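Local coordinates for protein precorrin-3 methylase (Rhodobacter capsulatus, PDB 3NUT) that probably transfers a methyl group from S-adenosyl-L-methionine to a precorrin intermediate on the pathway to adenosylcobalamin, at residues Ala14-Gly19 with Pro26-Ala31; Pro89-Met94 with Gly118-Leu123; Tyr169-Lys174 with Thr227-Gly232. All coordinates share one frame; numbering follows the deposited sequence.

Contact 1 of 3, residues Ala14-Gly19 with Pro26-Ala31; sequences AGLGPG and PEVTAA. With SAH (S-adenosyl-L-homocysteine), chain E.
Val28 meets Ala14 and Gly15 where the first helix of the chain packs against the end of strand 10-15, the opening beta-alpha unit of this tetrapyrrole methylase fold. Val28 CB lies 4.0 Å from Gly15 O, and from there its two methyls part. Both CG1 and CG2 lie 3.7 Å from Gly15 O; CG1, anti to the helix backbone N (chi1 167°), also reaches 3.9 Å from Ala14 CB and 4.2 Å from Leu16 CD2. A branched side chain suits the spot because its two methyls straddle that carbonyl oxygen while lying against a small alanine. An alanine in place of Val28 would remove both methyls and is likely to open a gap between helix 26-34 and strand 10-15. Leu116 of strand 113-116 also packs on Val28, and Thr25 OG1 hydrogen-bonds Val28 N near the helix start. Beyond the strand, Leu16 and Gly17 both face Gly87 in a classic beta bulge, and Gly17 takes a positive phi of 70° to which a residue without CB is well suited. The turn delivers Pro18 to the cofactor product S-adenosyl-L-homocysteine, whose adenine N6 donates to Pro18 O at 2.6 Å, with the bond bent to 131°.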
loop_
_atom_site.group_PDB
_atom_site.type_symbol
_atom_site.label_atom_id
_atom_site.label_comp_id
_atom_site.label_asym_id
_atom_site.label_seq_id
_atom_site.Cartn_x
_atom_site.Cartn_y
_atom_site.Cartn_z
ATOM N N ALA A 14 -14.146 6.038 -2.315
ATOM C CA ALA A 14 -13.043 6.928 -2.001
ATOM C C ALA A 14 -12.361 6.619 -0.670
ATOM O O ALA A 14 -13.034 6.557 0.374
ATOM C CB ALA A 14 -13.563 8.373 -1.980
ATOM N N GLY A 15 -11.029 6.491 -0.682
ATOM C CA GLY A 15 -10.283 6.280 0.551
ATOM C C GLY A 15 -9.942 7.553 1.327
ATOM O O GLY A 15 -9.438 8.523 0.776
ATOM N N LEU A 16 -10.218 7.553 2.617
ATOM C CA LEU A 16 -9.981 8.732 3.432
ATOM C C LEU A 16 -8.643 8.719 4.144
ATOM O O LEU A 16 -8.388 9.623 4.973
ATOM C CB LEU A 16 -11.104 8.874 4.484
ATOM C CG LEU A 16 -12.534 9.082 3.973
ATOM C CD1 LEU A 16 -13.495 9.236 5.114
ATOM C CD2 LEU A 16 -12.653 10.345 3.115
ATOM N N GLY A 17 -7.780 7.739 3.859
ATOM C CA GLY A 17 -6.529 7.585 4.633
ATOM C C GLY A 17 -6.730 7.112 6.087
ATOM O O GLY A 17 -7.852 6.795 6.509
ATOM N N PRO A 18 -5.632 7.055 6.870
ATOM C CA PRO A 18 -5.742 6.451 8.187
ATOM C C PRO A 18 -6.274 7.360 9.285
ATOM O O PRO A 18 -6.369 6.928 10.427
ATOM C CB PRO A 18 -4.311 5.985 8.481
ATOM C CG PRO A 18 -3.450 6.930 7.693
ATOM C CD PRO A 18 -4.253 7.475 6.560
ATOM N N GLY A 19 -6.628 8.600 8.965
ATOM C CA GLY A 19 -7.211 9.476 9.983
ATOM C C GLY A 19 -6.885 10.935 9.798
ATOM O O GLY A 19 -7.804 11.760 9.686
ATOM N N PRO A 26 -5.931 15.247 -2.734
ATOM C CA PRO A 26 -6.767 16.284 -3.355
ATOM C C PRO A 26 -7.841 15.721 -4.296
ATOM O O PRO A 26 -8.920 16.286 -4.377
ATOM C CB PRO A 26 -5.745 17.133 -4.126
ATOM C CG PRO A 26 -4.494 17.055 -3.136
ATOM C CD PRO A 26 -4.489 15.588 -2.791
ATOM N N GLU A 27 -7.541 14.642 -4.997
ATOM C CA GLU A 27 -8.538 13.945 -5.836
ATOM C C GLU A 27 -9.759 13.532 -5.005
ATOM O O GLU A 27 -10.916 13.720 -5.448
ATOM C CB GLU A 27 -7.891 12.713 -6.499
ATOM C CG GLU A 27 -8.895 11.655 -7.022
ATOM C CD GLU A 27 -8.269 10.575 -7.907
ATOM O OE1 GLU A 27 -7.997 9.438 -7.455
ATOM O OE2 GLU A 27 -8.065 10.858 -9.085
ATOM N N VAL A 28 -9.508 12.979 -3.795
ATOM C CA VAL A 28 -10.604 12.550 -2.912
ATOM C C VAL A 28 -11.309 13.773 -2.320
ATOM O O VAL A 28 -12.530 13.836 -2.320
ATOM C CB VAL A 28 -10.207 11.481 -1.832
ATOM C CG1 VAL A 28 -11.319 11.330 -0.759
ATOM C CG2 VAL A 28 -9.906 10.138 -2.477
ATOM N N THR A 29 -10.557 14.763 -1.842
ATOM C CA THR A 29 -11.218 15.993 -1.388
ATOM C C THR A 29 -12.162 16.573 -2.509
ATOM O O THR A 29 -13.236 17.069 -2.200
ATOM C CB THR A 29 -10.203 17.028 -0.907
ATOM O OG1 THR A 29 -9.530 16.527 0.273
ATOM C CG2 THR A 29 -10.880 18.422 -0.579
ATOM N N ALA A 30 -11.749 16.505 -3.773
ATOM C CA ALA A 30 -12.565 17.031 -4.897
ATOM C C ALA A 30 -13.833 16.208 -5.197
ATOM O O ALA A 30 -14.878 16.784 -5.490
ATOM C CB ALA A 30 -11.714 17.187 -6.164
ATOM N N ALA A 31 -13.746 14.874 -5.129
ATOM C CA ALA A 31 -14.934 14.018 -5.244
ATOM C C ALA A 31 -15.962 14.314 -4.133
ATOM O O ALA A 31 -17.174 14.385 -4.380
ATOM C CB ALA A 31 -14.539 12.526 -5.218
HETATM N N SAH E . -9.177 0.131 3.828
HETATM C CA SAH E . -8.443 0.145 5.131
HETATM C CB SAH E . -8.479 -1.240 5.796
HETATM C CG SAH E . -9.853 -1.537 6.398
HETATM S SD SAH E . -9.819 -2.804 7.644
HETATM C C SAH E . -7.049 0.523 4.791
HETATM O O SAH E . -6.798 0.506 3.593
HETATM O OXT SAH E . -6.167 0.840 5.614
HETATM C "C5'" SAH E . -9.645 -1.855 9.138
HETATM C "C4'" SAH E . -8.347 -2.222 9.886
HETATM O "O4'" SAH E . -7.259 -1.465 9.340
HETATM C "C3'" SAH E . -8.314 -1.934 11.394
HETATM O "O3'" SAH E . -8.744 -3.030 12.215
HETATM C "C2'" SAH E . -6.847 -1.677 11.663
HETATM O "O2'" SAH E . -6.096 -2.905 11.767
HETATM C "C1'" SAH E . -6.397 -0.995 10.386
HETATM N N9 SAH E . -6.437 0.481 10.508
HETATM C C8 SAH E . -7.260 1.330 9.861
HETATM N N7 SAH E . -6.983 2.622 10.220
HETATM C C5 SAH E . -5.963 2.611 11.114
HETATM C C6 SAH E . -5.165 3.608 11.891
HETATM N N6 SAH E . -5.397 4.944 11.807
HETATM N N1 SAH E . -4.187 3.155 12.716
HETATM C C2 SAH E . -3.928 1.836 12.832
HETATM N N3 SAH E . -4.614 0.884 12.156
HETATM C C4 SAH E . -5.621 1.197 11.301
#

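Contact 2 of 3, residues Pro89-Met94 with Gly118-Leu123; sequences PGVFAM and GITAML. With SAH (S-adenosyl-L-homocysteine), chain E.
Val91 and Thr120 meet methyl to methyl beside the carboxylate of the bound S-adenosyl-L-homocysteine, joining the loop 89-94 to the N-terminal end of helix 121-129. The apolar contacts come first. Val91 CG2 presses on Thr120 CG2 at 3.5 Å, tighter than usual for two carbons, with the side chains crossing at about a right angle. Thr120 sends CG2 anti to its carbonyl carbon, with OG1 between the backbone N and that carbon (chi1 48°), which aims the methyl at Val91 and at the ligand's carboxylate. Nearby, Pro89 CD rests 4.0 Å from Gly118 N. On the ligand, the methyl of Ala121 sits over the adenine face, with CB 3.4 Å from SAH C4; a lone methyl is small enough for the base to come down onto it.

The ligand is bonded through the backbone. Its amino group donates to Val91 O at 2.8 Å, and Ala121 N gives a fairly straight bond of 159° to its OXT, 3.2 Å away. The side chain of Asp88, whose own O also bonds the ligand, ties the two segments to each other, OD1 accepting from Gly118 N and OD2 from Gly90 N. Leu123 of the second subunit also packs on Val91, placing the pocket near the dimer interface.

Chemically, the loops divide the amino acid end of the ligand: a carbonyl oxygen takes its ammonium, while its carboxylate meets the first turn of helix 121-129, where the helix dipole would probably favour a negative charge.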
loop_
_atom_site.group_PDB
_atom_site.type_symbol
_atom_site.label_atom_id
_atom_site.label_comp_id
_atom_site.label_asym_id
_atom_site.label_seq_id
_atom_site.Cartn_x
_atom_site.Cartn_y
_atom_site.Cartn_z
ATOM N N PRO A 89 -9.513 2.223 -0.568
ATOM C CA PRO A 89 -10.777 1.446 -0.691
ATOM C C PRO A 89 -10.640 0.053 -1.315
ATOM O O PRO A 89 -11.603 -0.742 -1.303
ATOM C CB PRO A 89 -11.667 2.348 -1.568
ATOM C CG PRO A 89 -10.727 3.156 -2.368
ATOM C CD PRO A 89 -9.428 3.307 -1.563
ATOM N N GLY A 90 -9.455 -0.240 -1.841
ATOM C CA GLY A 90 -9.160 -1.534 -2.436
ATOM C C GLY A 90 -8.473 -2.466 -1.450
ATOM O O GLY A 90 -8.001 -3.559 -1.819
ATOM N N VAL A 91 -8.416 -2.043 -0.191
ATOM C CA VAL A 91 -7.706 -2.802 0.829
ATOM C C VAL A 91 -8.688 -3.230 1.932
ATOM O O VAL A 91 -9.004 -2.453 2.856
ATOM C CB VAL A 91 -6.471 -2.012 1.369
ATOM C CG1 VAL A 91 -5.730 -2.824 2.443
ATOM C CG2 VAL A 91 -5.510 -1.666 0.236
ATOM N N PHE A 92 -9.190 -4.461 1.816
ATOM C CA PHE A 92 -10.182 -4.998 2.779
ATOM C C PHE A 92 -11.268 -3.966 3.056
ATOM O O PHE A 92 -11.467 -3.565 4.204
ATOM C CB PHE A 92 -9.494 -5.431 4.086
ATOM C CG PHE A 92 -8.323 -6.335 3.854
ATOM C CD1 PHE A 92 -8.475 -7.511 3.089
ATOM C CD2 PHE A 92 -7.069 -6.017 4.373
ATOM C CE1 PHE A 92 -7.393 -8.341 2.840
ATOM C CE2 PHE A 92 -5.974 -6.848 4.137
ATOM C CZ PHE A 92 -6.131 -8.009 3.359
ATOM N N ALA A 93 -11.941 -3.518 1.987
ATOM C CA ALA A 93 -12.825 -2.348 2.053
ATOM C C ALA A 93 -13.876 -2.375 0.964
ATOM O O ALA A 93 -14.169 -3.430 0.419
ATOM C CB ALA A 93 -11.999 -1.028 2.039
ATOM N N MET A 94 -14.449 -1.217 0.648
ATOM C CA MET A 94 -15.705 -1.160 -0.089
ATOM C C MET A 94 -15.621 -1.326 -1.633
ATOM O O MET A 94 -16.637 -1.620 -2.283
ATOM C CB MET A 94 -16.466 0.122 0.286
ATOM C CG MET A 94 -17.296 0.023 1.571
ATOM S SD MET A 94 -18.612 -1.232 1.484
ATOM C CE MET A 94 -19.604 -0.632 0.131
ATOM N N GLY A 118 -6.235 5.720 -1.403
ATOM C CA GLY A 118 -5.791 6.520 -0.214
ATOM C C GLY A 118 -4.597 5.875 0.499
ATOM O O GLY A 118 -4.132 4.773 0.118
ATOM N N ILE A 119 -4.054 6.567 1.501
ATOM C CA ILE A 119 -2.940 6.022 2.293
ATOM C C ILE A 119 -3.467 4.851 3.104
ATOM O O ILE A 119 -4.404 5.034 3.876
ATOM C CB ILE A 119 -2.370 7.116 3.265
ATOM C CG1 ILE A 119 -1.841 8.355 2.501
ATOM C CG2 ILE A 119 -1.305 6.548 4.200
ATOM C CD1 ILE A 119 -0.737 8.092 1.413
ATOM N N THR A 120 -2.921 3.644 2.937
ATOM C CA THR A 120 -3.377 2.547 3.786
ATOM C C THR A 120 -2.626 2.563 5.102
ATOM O O THR A 120 -1.415 2.843 5.125
ATOM C CB THR A 120 -3.114 1.153 3.232
ATOM O OG1 THR A 120 -1.755 1.072 2.778
ATOM C CG2 THR A 120 -4.038 0.815 2.132
ATOM N N ALA A 121 -3.340 2.181 6.169
ATOM C CA ALA A 121 -2.799 2.029 7.506
ATOM C C ALA A 121 -1.433 1.355 7.612
ATOM O O ALA A 121 -0.571 1.826 8.361
ATOM C CB ALA A 121 -3.830 1.330 8.409
ATOM N N MET A 122 -1.204 0.277 6.882
ATOM C CA MET A 122 0.092 -0.412 6.983
ATOM C C MET A 122 1.281 0.499 6.635
ATOM O O MET A 122 2.273 0.571 7.374
ATOM C CB MET A 122 0.128 -1.701 6.148
ATOM C CG MET A 122 0.070 -1.532 4.622
ATOM S SD MET A 122 0.038 -3.147 3.777
ATOM C CE MET A 122 1.617 -3.798 4.292
ATOM N N LEU A 123 1.141 1.205 5.517
ATOM C CA LEU A 123 2.183 2.074 4.997
ATOM C C LEU A 123 2.255 3.346 5.808
ATOM O O LEU A 123 3.313 3.934 5.906
ATOM C CB LEU A 123 1.946 2.383 3.507
ATOM C CG LEU A 123 2.131 1.232 2.492
ATOM C CD1 LEU A 123 2.083 1.778 1.086
ATOM C CD2 LEU A 123 3.439 0.487 2.685
HETATM N N SAH E . -9.177 0.131 3.828
HETATM C CA SAH E . -8.443 0.145 5.131
HETATM C CB SAH E . -8.479 -1.240 5.796
HETATM C CG SAH E . -9.853 -1.537 6.398
HETATM S SD SAH E . -9.819 -2.804 7.644
HETATM C C SAH E . -7.049 0.523 4.791
HETATM O O SAH E . -6.798 0.506 3.593
HETATM O OXT SAH E . -6.167 0.840 5.614
HETATM C "C5'" SAH E . -9.645 -1.855 9.138
HETATM C "C4'" SAH E . -8.347 -2.222 9.886
HETATM O "O4'" SAH E . -7.259 -1.465 9.340
HETATM C "C3'" SAH E . -8.314 -1.934 11.394
HETATM O "O3'" SAH E . -8.744 -3.030 12.215
HETATM C "C2'" SAH E . -6.847 -1.677 11.663
HETATM O "O2'" SAH E . -6.096 -2.905 11.767
HETATM C "C1'" SAH E . -6.397 -0.995 10.386
HETATM N N9 SAH E . -6.437 0.481 10.508
HETATM C C8 SAH E . -7.260 1.330 9.861
HETATM N N7 SAH E . -6.983 2.622 10.220
HETATM C C5 SAH E . -5.963 2.611 11.114
HETATM C C6 SAH E . -5.165 3.608 11.891
HETATM N N6 SAH E . -5.397 4.944 11.807
HETATM N N1 SAH E . -4.187 3.155 12.716
HETATM C C2 SAH E . -3.928 1.836 12.832
HETATM N N3 SAH E . -4.614 0.884 12.156
HETATM C C4 SAH E . -5.621 1.197 11.301
#

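Contact 3 of 3, residues Tyr169-Lys174 with Thr227-Gly232; sequences YNPRSK and TVVLVG. With SAH (S-adenosyl-L-homocysteine), chain E.
The carbonyl oxygen of Thr227 is shared between a proline ring and a sugar: Pro171 CG lies 3.3 Å from Thr227 O, which also accepts a hydrogen bond from the ribose O2' of S-adenosyl-L-homocysteine at 2.5 Å. Pro171 can come so near because its ring offers carbon alone at that point, and having no N-H it competes for no acceptor. The same CG meets Val229 CG2 at 4.1 Å, so proline bridges the polar strand backbone and an apolar branch.

One residue earlier, Asn170 adopts a left-handed backbone conformation, and its N points an almost straight 173° hydrogen bond at O2', 3.2 Å off. That hydroxyl is thus gripped from both segments. The asparagine side chain reaches the neighbouring hydroxyl, with OD1 2.9 Å from the ligand's O3', and its ND2 is anchored by Asn141 OD1.

Tyr169 stands beside the sugar and the amino acid tail. Val228 CG2, set anti to its own backbone N, lies over one face of the ring, 4.4 Å from Tyr169 CD2, while CG1 turns to the adenine. The ligand's OXT approaches the ring edge in its plane, 3.3 Å from Tyr169 CE1. Tyr169 OH accepts from Met122 N, which fixes the ring's far end, and Phe92 stacks edge-to-face with it.

All this happens at the ends of neighbouring strands: 227-231 runs antiparallel between 165-169 and 196-201 in a mixed sheet, and the loop from Tyr169 leads on to helix 179-190.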
loop_
_atom_site.group_PDB
_atom_site.type_symbol
_atom_site.label_atom_id
_atom_site.label_comp_id
_atom_site.label_asym_id
_atom_site.label_seq_id
_atom_site.Cartn_x
_atom_site.Cartn_y
_atom_site.Cartn_z
ATOM N N TYR A 169 -4.216 -6.697 9.214
ATOM C CA TYR A 169 -5.378 -5.834 9.343
ATOM C C TYR A 169 -6.441 -6.561 10.170
ATOM O O TYR A 169 -6.689 -7.761 9.977
ATOM C CB TYR A 169 -5.924 -5.438 7.961
ATOM C CG TYR A 169 -5.120 -4.371 7.200
ATOM C CD1 TYR A 169 -5.643 -3.098 6.981
ATOM C CD2 TYR A 169 -3.847 -4.648 6.694
ATOM C CE1 TYR A 169 -4.913 -2.119 6.283
ATOM C CE2 TYR A 169 -3.114 -3.689 6.008
ATOM C CZ TYR A 169 -3.646 -2.420 5.789
ATOM O OH TYR A 169 -2.895 -1.461 5.097
ATOM N N ASN A 170 -7.061 -5.836 11.097
ATOM C CA ASN A 170 -8.138 -6.387 11.922
ATOM C C ASN A 170 -7.600 -7.508 12.801
ATOM O O ASN A 170 -7.983 -8.658 12.638
ATOM C CB ASN A 170 -9.269 -6.908 11.027
ATOM C CG ASN A 170 -9.810 -5.851 10.118
ATOM O OD1 ASN A 170 -10.294 -4.838 10.574
ATOM N ND2 ASN A 170 -9.722 -6.077 8.823
ATOM N N PRO A 171 -6.695 -7.177 13.734
ATOM C CA PRO A 171 -6.029 -8.266 14.441
ATOM C C PRO A 171 -6.952 -8.923 15.484
ATOM O O PRO A 171 -7.021 -10.157 15.543
ATOM C CB PRO A 171 -4.809 -7.582 15.088
ATOM C CG PRO A 171 -4.906 -6.103 14.747
ATOM C CD PRO A 171 -6.315 -5.861 14.280
ATOM N N ARG A 172 -7.683 -8.111 16.249
ATOM C CA ARG A 172 -8.591 -8.621 17.276
ATOM C C ARG A 172 -10.045 -8.736 16.816
ATOM O O ARG A 172 -10.790 -7.761 16.864
ATOM C CB ARG A 172 -8.536 -7.762 18.544
ATOM C CG ARG A 172 -7.147 -7.511 19.118
ATOM C CD ARG A 172 -6.367 -8.782 19.502
ATOM N NE ARG A 172 -7.110 -9.753 20.307
ATOM C CZ ARG A 172 -7.559 -9.552 21.547
ATOM N NH1 ARG A 172 -7.392 -8.384 22.166
ATOM N NH2 ARG A 172 -8.211 -10.531 22.165
ATOM N N SER A 173 -10.444 -9.939 16.399
ATOM C CA SER A 173 -11.831 -10.229 16.035
ATOM C C SER A 173 -12.740 -10.189 17.270
ATOM O O SER A 173 -12.419 -10.748 18.329
ATOM C CB SER A 173 -11.916 -11.584 15.327
ATOM O OG SER A 173 -13.237 -11.878 14.871
ATOM N N LYS A 174 -13.865 -9.499 17.123
ATOM C CA LYS A 174 -14.846 -9.350 18.191
ATOM C C LYS A 174 -15.528 -10.693 18.419
ATOM O O LYS A 174 -15.770 -11.074 19.554
ATOM C CB LYS A 174 -15.874 -8.285 17.794
ATOM C CG LYS A 174 -16.890 -7.900 18.873
ATOM C CD LYS A 174 -18.317 -7.865 18.285
ATOM C CE LYS A 174 -19.134 -6.698 18.824
ATOM N NZ LYS A 174 -18.756 -5.424 18.139
ATOM N N THR A 227 -5.435 -1.007 15.674
ATOM C CA THR A 227 -4.032 -1.428 15.570
ATOM C C THR A 227 -3.789 -2.210 14.294
ATOM O O THR A 227 -4.642 -2.972 13.843
ATOM C CB THR A 227 -3.636 -2.276 16.814
ATOM O OG1 THR A 227 -3.885 -1.497 17.982
ATOM C CG2 THR A 227 -2.166 -2.705 16.819
ATOM N N VAL A 228 -2.622 -1.979 13.705
ATOM C CA VAL A 228 -2.154 -2.771 12.600
ATOM C C VAL A 228 -0.805 -3.349 13.052
ATOM O O VAL A 228 0.010 -2.655 13.674
ATOM C CB VAL A 228 -2.090 -1.945 11.266
ATOM C CG1 VAL A 228 -1.080 -0.808 11.341
ATOM C CG2 VAL A 228 -1.772 -2.845 10.076
ATOM N N VAL A 229 -0.585 -4.618 12.759
ATOM C CA VAL A 229 0.566 -5.327 13.302
ATOM C C VAL A 229 1.539 -5.648 12.172
ATOM O O VAL A 229 1.185 -6.313 11.182
ATOM C CB VAL A 229 0.131 -6.622 14.064
ATOM C CG1 VAL A 229 1.353 -7.390 14.614
ATOM C CG2 VAL A 229 -0.879 -6.302 15.173
ATOM N N LEU A 230 2.760 -5.154 12.317
ATOM C CA LEU A 230 3.781 -5.366 11.319
ATOM C C LEU A 230 4.747 -6.434 11.797
ATOM O O LEU A 230 5.205 -6.412 12.932
ATOM C CB LEU A 230 4.529 -4.071 10.991
ATOM C CG LEU A 230 3.701 -2.833 10.620
ATOM C CD1 LEU A 230 4.608 -1.621 10.492
ATOM C CD2 LEU A 230 2.863 -3.016 9.354
ATOM N N VAL A 231 5.021 -7.380 10.915
ATOM C CA VAL A 231 5.961 -8.433 11.170
ATOM C C VAL A 231 7.104 -8.249 10.184
ATOM O O VAL A 231 6.873 -8.188 8.981
ATOM C CB VAL A 231 5.310 -9.819 10.953
ATOM C CG1 VAL A 231 6.211 -10.910 11.514
ATOM C CG2 VAL A 231 3.952 -9.881 11.617
ATOM N N GLY A 232 8.334 -8.160 10.688
ATOM C CA GLY A 232 9.491 -8.018 9.811
ATOM C C GLY A 232 9.820 -9.251 8.979
ATOM O O GLY A 232 9.156 -10.290 9.108
HETATM N N SAH E . -9.177 0.131 3.828
HETATM C CA SAH E . -8.443 0.145 5.131
HETATM C CB SAH E . -8.479 -1.240 5.796
HETATM C CG SAH E . -9.853 -1.537 6.398
HETATM S SD SAH E . -9.819 -2.804 7.644
HETATM C C SAH E . -7.049 0.523 4.791
HETATM O O SAH E . -6.798 0.506 3.593
HETATM O OXT SAH E . -6.167 0.840 5.614
HETATM C "C5'" SAH E . -9.645 -1.855 9.138
HETATM C "C4'" SAH E . -8.347 -2.222 9.886
HETATM O "O4'" SAH E . -7.259 -1.465 9.340
HETATM C "C3'" SAH E . -8.314 -1.934 11.394
HETATM O "O3'" SAH E . -8.744 -3.030 12.215
HETATM C "C2'" SAH E . -6.847 -1.677 11.663
HETATM O "O2'" SAH E . -6.096 -2.905 11.767
HETATM C "C1'" SAH E . -6.397 -0.995 10.386
HETATM N N9 SAH E . -6.437 0.481 10.508
HETATM C C8 SAH E . -7.260 1.330 9.861
HETATM N N7 SAH E . -6.983 2.622 10.220
HETATM C C5 SAH E . -5.963 2.611 11.114
HETATM C C6 SAH E . -5.165 3.608 11.891
HETATM N N6 SAH E . -5.397 4.944 11.807
HETATM N N1 SAH E . -4.187 3.155 12.716
HETATM C C2 SAH E . -3.928 1.836 12.832
HETATM N N3 SAH E . -4.614 0.884 12.156
HETATM C C4 SAH E . -5.621 1.197 11.301
#

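The three contacts follow one another along the chain and all reach the same bound S-adenosyl-L-homocysteine. Contacts 1 and 2 lie about 11 Å apart between centres and touch, as Pro18 and Gly15 pack on the loops of contact 2 beside the parallel sheet. Contact 3 belongs to the five-stranded mixed sheet that holds strands 165-169 and 227-231; its centre is about 14 Å from that of contact 2, which it touches through Tyr169, and about 23 Å from contact 1, across the chain's centre. The ligand therefore spans the cleft between the parallel sheet and this mixed sheet: contact 1 bonds its adenine amino group, contact 2 the amino acid end and contact 3 the ribose, other residues adding further bonds.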